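PDB 3ZED: RNA-directed RNA polymerase from Infectious pancreatic necrosis virus, which probably catalyses template-directed synthesis of viral RNA from ribonucleoside triphosphates, as an RNA-dependent RNA polymerase that also occurs covalently attached to the genomic RNA. Local coordinates for residues K199-T204 and Q416-Y421; Q203-N208 and F475-N480. All coordinates share one frame; numbering follows the deposited sequence.

Contact 1: residues K199-T204 and Q416-Y421. With K (potassium ion), chain L.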
loop_
_atom_site.group_PDB
_atom_site.type_symbol
_atom_site.label_atom_id
_atom_site.label_comp_id
_atom_site.label_asym_id
_atom_site.label_seq_id
_atom_site.Cartn_x
_atom_site.Cartn_y
_atom_site.Cartn_z
ATOM N N LYS B 199 6.474 17.509 11.838
ATOM C CA LYS B 199 5.642 18.716 11.789
ATOM C C LYS B 199 4.907 18.810 10.436
ATOM O O LYS B 199 3.769 19.273 10.398
ATOM C CB LYS B 199 6.481 19.986 12.047
ATOM C CG LYS B 199 7.058 20.107 13.467
ATOM C CD LYS B 199 6.018 20.069 14.605
ATOM C CE LYS B 199 5.159 21.309 14.668
ATOM N NZ LYS B 199 4.157 21.231 15.755
ATOM N N LEU B 200 5.543 18.347 9.338
ATOM C CA LEU B 200 4.913 18.341 8.018
ATOM C C LEU B 200 3.851 17.245 7.986
ATOM O O LEU B 200 2.724 17.497 7.566
ATOM C CB LEU B 200 5.936 18.130 6.890
ATOM C CG LEU B 200 6.982 19.221 6.645
ATOM C CD1 LEU B 200 8.095 18.698 5.760
ATOM C CD2 LEU B 200 6.366 20.478 6.020
ATOM N N LEU B 201 4.196 16.045 8.504
ATOM C CA LEU B 201 3.296 14.892 8.559
ATOM C C LEU B 201 2.112 15.152 9.466
ATOM O O LEU B 201 1.069 14.566 9.247
ATOM C CB LEU B 201 4.034 13.612 8.984
ATOM C CG LEU B 201 5.035 13.059 7.972
ATOM C CD1 LEU B 201 6.011 12.115 8.631
ATOM C CD2 LEU B 201 4.312 12.413 6.759
ATOM N N GLU B 202 2.235 16.057 10.450
ATOM C CA GLU B 202 1.084 16.398 11.305
ATOM C C GLU B 202 -0.034 17.001 10.445
ATOM O O GLU B 202 -1.213 16.829 10.751
ATOM C CB GLU B 202 1.495 17.376 12.398
ATOM C CG GLU B 202 2.196 16.728 13.583
ATOM C CD GLU B 202 2.649 17.693 14.667
ATOM O OE1 GLU B 202 2.511 18.923 14.477
ATOM O OE2 GLU B 202 3.118 17.216 15.724
ATOM N N GLN B 203 0.355 17.655 9.336
ATOM C CA GLN B 203 -0.533 18.291 8.373
ATOM C C GLN B 203 -0.928 17.356 7.208
ATOM O O GLN B 203 -2.120 17.287 6.883
ATOM C CB GLN B 203 0.101 19.581 7.801
ATOM C CG GLN B 203 0.544 20.623 8.844
ATOM C CD GLN B 203 -0.532 20.940 9.863
ATOM O OE1 GLN B 203 -1.720 21.105 9.527
ATOM N NE2 GLN B 203 -0.136 21.016 11.135
ATOM N N THR B 204 0.061 16.687 6.547
ATOM C CA THR B 204 -0.164 15.838 5.356
ATOM C C THR B 204 -0.634 14.432 5.721
ATOM O O THR B 204 -1.261 13.771 4.891
ATOM C CB THR B 204 1.098 15.772 4.506
ATOM O OG1 THR B 204 2.083 15.023 5.230
ATOM C CG2 THR B 204 1.644 17.162 4.162
ATOM N N GLN B 416 12.662 5.354 8.645
ATOM C CA GLN B 416 13.055 5.685 10.005
ATOM C C GLN B 416 12.326 6.961 10.479
ATOM O O GLN B 416 11.876 7.004 11.622
ATOM C CB GLN B 416 14.569 5.856 10.083
ATOM C CG GLN B 416 15.084 5.948 11.514
ATOM C CD GLN B 416 16.573 5.988 11.525
ATOM O OE1 GLN B 416 17.193 6.861 10.910
ATOM N NE2 GLN B 416 17.174 5.041 12.215
ATOM N N ALA B 417 12.209 7.983 9.599
ATOM C CA ALA B 417 11.491 9.238 9.888
ATOM C C ALA B 417 9.982 8.961 10.083
ATOM O O ALA B 417 9.357 9.564 10.959
ATOM C CB ALA B 417 11.714 10.252 8.774
ATOM N N MET B 418 9.417 8.014 9.311
ATOM C CA MET B 418 8.006 7.611 9.474
ATOM C C MET B 418 7.841 6.917 10.849
ATOM O O MET B 418 6.866 7.191 11.555
ATOM C CB MET B 418 7.546 6.703 8.324
ATOM C CG MET B 418 6.106 6.157 8.492
ATOM S SD MET B 418 4.834 7.417 8.833
ATOM C CE MET B 418 4.944 8.444 7.325
ATOM N N MET B 419 8.803 6.046 11.226
ATOM C CA MET B 419 8.816 5.352 12.530
ATOM C C MET B 419 8.882 6.368 13.672
ATOM O O MET B 419 8.192 6.202 14.684
ATOM C CB MET B 419 9.997 4.352 12.626
ATOM C CG MET B 419 9.731 3.050 11.900
ATOM S SD MET B 419 8.349 2.125 12.610
ATOM C CE MET B 419 8.743 0.467 12.034
ATOM N N TYR B 420 9.690 7.440 13.488
ATOM C CA TYR B 420 9.795 8.530 14.457
ATOM C C TYR B 420 8.408 9.181 14.651
ATOM O O TYR B 420 7.973 9.369 15.779
ATOM C CB TYR B 420 10.838 9.560 13.983
ATOM C CG TYR B 420 10.920 10.784 14.868
ATOM C CD1 TYR B 420 11.753 10.807 15.986
ATOM C CD2 TYR B 420 10.161 11.921 14.593
ATOM C CE1 TYR B 420 11.803 11.916 16.826
ATOM C CE2 TYR B 420 10.200 13.034 15.429
ATOM C CZ TYR B 420 11.034 13.030 16.540
ATOM O OH TYR B 420 11.093 14.130 17.363
ATOM N N TYR B 421 7.726 9.516 13.537
ATOM C CA TYR B 421 6.406 10.147 13.545
ATOM C C TYR B 421 5.357 9.263 14.238
ATOM O O TYR B 421 4.609 9.762 15.079
ATOM C CB TYR B 421 5.968 10.486 12.112
ATOM C CG TYR B 421 4.608 11.139 12.040
ATOM C CD1 TYR B 421 4.390 12.403 12.579
ATOM C CD2 TYR B 421 3.539 10.495 11.431
ATOM C CE1 TYR B 421 3.134 13.002 12.534
ATOM C CE2 TYR B 421 2.279 11.087 11.369
ATOM C CZ TYR B 421 2.078 12.335 11.934
ATOM O OH TYR B 421 0.850 12.932 11.854
HETATM K K K L . -3.742 22.226 11.010
HETATM O O HOH W 1 -6.291 21.753 10.088
#
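Tyr421 lies against Leu201 along its whole length. Its CB and CG each come within 3.8 Å of Leu201 CD1. With CG anti to the backbone N (chi1 180°), the ring runs out from its own helix towards helix 194-204, and one face settles on Leu201 CB. This is a CH-pi contact: Leu201 CB stands 3.6 Å from the Tyr421 ring centroid, only 6° off the ring normal. Farther out, the ring edge at Tyr421 CE1 meets Glu202 CG, nearly in the ring plane, at 4.0 Å. At the tip, Tyr421 OH passes 3.1 Å from Leu201 O, but its hydrogen bond is to Leu205 O, just past the end of the same helix.

Helix 412-426 follows the polymerase motif A strand, 397-403, in the palm, and the two short helical segments cross at -73° with axes 10.8 Å apart. Met418 adds a second apolar touch, bent at chi2 and chi3 to bring CE 4.0 Å from Leu201 CD1 and almost as near to Leu201 CD2. The Glu202 carboxylate heads away from the tyrosine: OE1 takes Lys199 NZ on its syn side in a 3.1 Å salt bridge, while OE2 pairs with Arg425, tying it back to helix 412-426. Gln203, on the far side of its helix, gives OE1 to a potassium ion completed by Thr698, Ser701, Pro702, Lys704 and a water.

Contact 2: residues Q203-N208 and F475-N480. With K (potassium ion), chain L.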
loop_
_atom_site.group_PDB
_atom_site.type_symbol
_atom_site.label_atom_id
_atom_site.label_comp_id
_atom_site.label_asym_id
_atom_site.label_seq_id
_atom_site.Cartn_x
_atom_site.Cartn_y
_atom_site.Cartn_z
ATOM N N GLN B 203 0.355 17.655 9.336
ATOM C CA GLN B 203 -0.533 18.291 8.373
ATOM C C GLN B 203 -0.928 17.356 7.208
ATOM O O GLN B 203 -2.120 17.287 6.883
ATOM C CB GLN B 203 0.101 19.581 7.801
ATOM C CG GLN B 203 0.544 20.623 8.844
ATOM C CD GLN B 203 -0.532 20.940 9.863
ATOM O OE1 GLN B 203 -1.720 21.105 9.527
ATOM N NE2 GLN B 203 -0.136 21.016 11.135
ATOM N N THR B 204 0.061 16.687 6.547
ATOM C CA THR B 204 -0.164 15.838 5.356
ATOM C C THR B 204 -0.634 14.432 5.721
ATOM O O THR B 204 -1.261 13.771 4.891
ATOM C CB THR B 204 1.098 15.772 4.506
ATOM O OG1 THR B 204 2.083 15.023 5.230
ATOM C CG2 THR B 204 1.644 17.162 4.162
ATOM N N LEU B 205 -0.319 13.963 6.930
ATOM C CA LEU B 205 -0.781 12.654 7.407
ATOM C C LEU B 205 -1.201 12.760 8.880
ATOM O O LEU B 205 -0.510 12.228 9.754
ATOM C CB LEU B 205 0.254 11.531 7.186
ATOM C CG LEU B 205 -0.268 10.097 7.360
ATOM C CD1 LEU B 205 -0.955 9.585 6.110
ATOM C CD2 LEU B 205 0.841 9.181 7.713
ATOM N N PRO B 206 -2.327 13.457 9.194
ATOM C CA PRO B 206 -2.756 13.552 10.604
ATOM C C PRO B 206 -3.118 12.179 11.163
ATOM O O PRO B 206 -3.780 11.375 10.482
ATOM C CB PRO B 206 -3.983 14.463 10.539
ATOM C CG PRO B 206 -4.490 14.351 9.133
ATOM C CD PRO B 206 -3.254 14.185 8.302
ATOM N N ILE B 207 -2.611 11.877 12.362
ATOM C CA ILE B 207 -2.877 10.591 13.001
ATOM C C ILE B 207 -3.412 10.783 14.413
ATOM O O ILE B 207 -3.141 11.797 15.061
ATOM C CB ILE B 207 -1.634 9.642 13.013
ATOM C CG1 ILE B 207 -0.424 10.250 13.797
ATOM C CG2 ILE B 207 -1.273 9.162 11.599
ATOM C CD1 ILE B 207 0.730 9.299 14.179
ATOM N N ASN B 208 -4.145 9.781 14.896
ATOM C CA ASN B 208 -4.587 9.713 16.281
ATOM C C ASN B 208 -3.743 8.674 16.978
ATOM O O ASN B 208 -2.992 7.949 16.317
ATOM C CB ASN B 208 -6.072 9.357 16.372
ATOM C CG ASN B 208 -6.969 10.500 16.056
ATOM O OD1 ASN B 208 -6.908 11.554 16.699
ATOM N ND2 ASN B 208 -7.835 10.304 15.075
ATOM N N PHE B 475 4.751 -0.974 5.317
ATOM C CA PHE B 475 4.965 0.482 5.316
ATOM C C PHE B 475 4.984 1.100 3.906
ATOM O O PHE B 475 5.322 2.277 3.787
ATOM C CB PHE B 475 6.269 0.820 6.077
ATOM C CG PHE B 475 6.080 0.966 7.584
ATOM C CD1 PHE B 475 5.520 -0.063 8.340
ATOM C CD2 PHE B 475 6.452 2.131 8.237
ATOM C CE1 PHE B 475 5.315 0.083 9.720
ATOM C CE2 PHE B 475 6.259 2.273 9.613
ATOM C CZ PHE B 475 5.690 1.250 10.344
ATOM N N THR B 476 4.574 0.351 2.853
ATOM C CA THR B 476 4.622 0.860 1.472
ATOM C C THR B 476 3.899 2.239 1.346
ATOM O O THR B 476 4.531 3.223 0.926
ATOM C CB THR B 476 4.092 -0.176 0.446
ATOM O OG1 THR B 476 4.899 -1.363 0.510
ATOM C CG2 THR B 476 4.130 0.366 -0.994
ATOM N N PHE B 477 2.608 2.296 1.717
ATOM C CA PHE B 477 1.798 3.530 1.655
ATOM C C PHE B 477 2.446 4.666 2.460
ATOM O O PHE B 477 2.573 5.786 1.946
ATOM C CB PHE B 477 0.351 3.284 2.182
ATOM C CG PHE B 477 -0.461 4.564 2.314
ATOM C CD1 PHE B 477 -0.366 5.358 3.459
ATOM C CD2 PHE B 477 -1.307 4.982 1.291
ATOM C CE1 PHE B 477 -1.047 6.579 3.546
ATOM C CE2 PHE B 477 -1.998 6.201 1.381
ATOM C CZ PHE B 477 -1.854 6.992 2.499
ATOM N N LEU B 478 2.794 4.379 3.743
ATOM C CA LEU B 478 3.341 5.367 4.680
ATOM C C LEU B 478 4.648 5.982 4.189
ATOM O O LEU B 478 4.786 7.202 4.203
ATOM C CB LEU B 478 3.536 4.754 6.094
ATOM C CG LEU B 478 2.259 4.372 6.843
ATOM C CD1 LEU B 478 2.565 3.583 8.093
ATOM C CD2 LEU B 478 1.429 5.592 7.174
ATOM N N ASN B 479 5.583 5.151 3.731
ATOM C CA ASN B 479 6.875 5.623 3.221
ATOM C C ASN B 479 6.700 6.428 1.925
ATOM O O ASN B 479 7.348 7.445 1.770
ATOM C CB ASN B 479 7.837 4.452 3.006
ATOM C CG ASN B 479 8.224 3.728 4.264
ATOM O OD1 ASN B 479 8.170 4.276 5.361
ATOM N ND2 ASN B 479 8.663 2.485 4.123
ATOM N N ASN B 480 5.814 5.995 1.024
ATOM C CA ASN B 480 5.538 6.730 -0.215
ATOM C C ASN B 480 4.870 8.072 0.095
ATOM O O ASN B 480 5.226 9.085 -0.505
ATOM C CB ASN B 480 4.654 5.896 -1.149
ATOM C CG ASN B 480 5.401 4.847 -1.948
ATOM O OD1 ASN B 480 6.623 4.809 -1.991
ATOM N ND2 ASN B 480 4.677 3.961 -2.588
HETATM K K K L . -3.742 22.226 11.010
HETATM O O HOH W 1 -6.291 21.753 10.088
#
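The start of the polymerase motif B helix, 476-493, recognisable in the palm from the glycine-rich sequence leading into it, is met here by the loop that leaves helix 194-204. Leu205, the first residue to drop out of helical backbone angles, carries the loop's part of the contact, against Leu478 and Phe477 in the opening turn of the motif B helix. Holding CG anti to the backbone N (chi1 -167°), Leu205 divides its two methyls between these neighbours. CD2 touches CD2 of Leu478 at 3.7 Å, the two side chains crossing at about a right angle. Leu478 also packs on Ser336 and Met340, so the leucine pair joins the loop after helix 194-204 to the motif B helix and helix 326-340. With its own CG opposite the backbone N (chi1 172°), the Phe477 ring leans outward and along its helix towards the loop; it also touches Ala387, in the turn between strands 382-386 and 389-394 that carries polymerase motif C. Phe477 offers the leucine a ring edge rather than a face: Leu205 CD1 sits close to the ring plane, 4.0 Å from Phe477 CE1.

In the fold
The two contacts, with centres about 7 Å apart, diverge from the C-terminal end of helix 194-204: contact 1 leads to the helix after motif A, contact 2 to the motif B helix. They are joined directly by a probable hydrogen bond of 2.6 Å from Tyr421 OH to Leu205 O. Packing closes the remaining side of the triangle, with Met418 CE 3.4 Å from Leu478 O. Shared Gln203 binds potassium through OE1 at 2.7 Å. Thr204, also shared, is hydrogen-bonded to the motif B helix twice, through its carbonyl O to His481 and through OG1 to Thr485. Contact 2 comes nearer the catalytic motifs, through Phe477 on the motif C turn; neither contact contains residues of the predicted GTP site.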